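Flavoredoxin (Desulfovibrio vulgaris str. 'Miyazaki F', PDB 2D5M) binds flavin mononucleotide and probably carries electrons, as a member of the flavin reductase-like family. Local coordinates at the interface of chains A and B. Numbering follows the deposited sequence. Chains: chain A/B, flavoredoxin.

The interface of chains A and B. Residues chain A 5, 8, 10, 167-168; chain B 149, 152-154.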
# COMPACT_ATOMS: atom_id res chain seq x y z
N LEU A 5 7.16 4.31 19.21
CA LEU A 5 5.73 4.57 19.25
C LEU A 5 4.90 3.35 19.61
O LEU A 5 3.68 3.44 19.73
CB LEU A 5 5.27 5.18 17.90
CG LEU A 5 5.48 6.66 17.74
CD1 LEU A 5 6.90 7.15 17.99
CD2 LEU A 5 5.01 7.15 16.37
N ARG A 8 1.72 -0.16 16.62
CA ARG A 8 0.68 0.57 15.97
C ARG A 8 0.64 0.27 14.50
O ARG A 8 1.64 -0.06 13.90
CB ARG A 8 0.90 2.07 16.12
CG ARG A 8 1.10 2.61 17.51
CD ARG A 8 1.27 4.16 17.36
NE ARG A 8 1.33 4.70 18.75
CZ ARG A 8 0.33 5.26 19.40
NH1 ARG A 8 -0.87 5.44 18.89
NH2 ARG A 8 0.46 5.71 20.65
N LEU A 10 1.07 1.69 11.69
CA LEU A 10 1.70 2.91 11.24
C LEU A 10 2.74 2.59 10.19
O LEU A 10 3.76 1.98 10.48
CB LEU A 10 2.30 3.61 12.41
CG LEU A 10 2.82 5.00 12.30
CD1 LEU A 10 1.90 5.96 11.58
CD2 LEU A 10 3.10 5.55 13.75
N VAL A 167 -3.42 6.47 11.83
CA VAL A 167 -3.24 6.82 13.26
C VAL A 167 -3.40 8.33 13.45
O VAL A 167 -4.26 8.76 14.20
CB VAL A 167 -1.95 6.29 13.91
CG1 VAL A 167 -1.95 6.58 15.39
CG2 VAL A 167 -1.79 4.80 13.65
N SER A 168 -2.58 9.10 12.74
CA SER A 168 -2.84 10.52 12.70
C SER A 168 -4.12 10.82 11.89
O SER A 168 -4.73 11.86 12.07
CB SER A 168 -1.68 11.30 12.10
OG SER A 168 -1.42 10.87 10.81
N ARG B 149 5.42 15.05 15.66
CA ARG B 149 4.63 16.22 16.08
C ARG B 149 4.57 16.30 17.59
O ARG B 149 4.92 15.35 18.32
CB ARG B 149 3.19 16.16 15.52
CG ARG B 149 3.07 15.81 14.07
CD ARG B 149 1.68 15.64 13.55
NE ARG B 149 0.76 14.86 14.37
CZ ARG B 149 -0.45 14.60 13.88
NH1 ARG B 149 -0.82 14.97 12.66
NH2 ARG B 149 -1.29 13.93 14.62
N GLY B 152 3.20 13.36 19.49
CA GLY B 152 3.95 12.12 19.46
C GLY B 152 3.76 11.23 18.26
O GLY B 152 4.40 10.19 18.13
N LEU B 153 2.91 11.65 17.34
CA LEU B 153 2.76 10.94 16.10
C LEU B 153 3.65 11.53 15.01
O LEU B 153 4.04 12.67 15.07
CB LEU B 153 1.29 10.99 15.67
CG LEU B 153 0.34 10.25 16.63
CD1 LEU B 153 -1.08 10.37 16.08
CD2 LEU B 153 0.66 8.81 16.86
N PRO B 154 3.96 10.77 13.97
CA PRO B 154 4.83 11.33 12.94
C PRO B 154 4.18 12.38 12.07
O PRO B 154 2.98 12.36 11.83
CB PRO B 154 5.21 10.11 12.07
CG PRO B 154 4.79 8.92 12.89
CD PRO B 154 3.58 9.39 13.66
O HOH W 1 -3.86 14.09 13.42
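B:Leu153 reaches into chain A with its forked tip and spreads its two methyls over neighbouring residues. CD2 of B:Leu153 lies 3.7 Å from CG1 of A:Val167, the two side chains crossing at about a right angle, while CD1 of B:Leu153 lies 3.8 Å from CA of A:Ser168. A leucine suits this place because its fork can meet a methyl and a backbone carbon at once. CG1 of A:Val167 stands anti to its own backbone N (chi1 -174°), the setting that presents this branch to the leucine. The same CD2 also sits over one face of the A:Arg8 guanidinium, towards its rim, a loose van der Waals contact of a methyl with a polar group. That guanidinium is steadied within its own chain: NE of A:Arg8 donates a somewhat bent hydrogen bond of 2.8 Å (145° at H) to the carbonyl O of A:Leu5, tilted from the carbonyl plane.

B:Pro154 is the second apolar piece. Its ring meets A:Leu10 tip to tip, CG of B:Pro154 being 3.9 Å from CD2 of A:Leu10, and slides past A:Leu5 in the opposite direction, with CD of B:Pro154 3.8 Å from CD2 of A:Leu5. Closed into a ring, the proline has little rotation to lose in packing against two leucines. CD2 of A:Leu5 also touches the carbonyl O of B:Gly152, a residue with no side chain to intervene.

Beside this apolar cluster, the small A:Ser168 sets its CB above the guanidinium plane of B:Arg149, displaced towards NH1 and NH2, where a bend at chi3 (-45°) brings the group. No direct polar bond joins the chains in this patch; instead water 1, at the guanidinium edge and in its plane, bridges NH2 of B:Arg149 (2.8 Å) and the carbonyl O of A:Ser168 (2.7 Å).

Loop residues supply both sides: in chain A those following strand 2-4 and those between strands 162-165 and 170-180, in chain B those between the 3-10 helix 145-147 and helix 156-159. The patch recurs across the two-fold axis of what is probably a dimer.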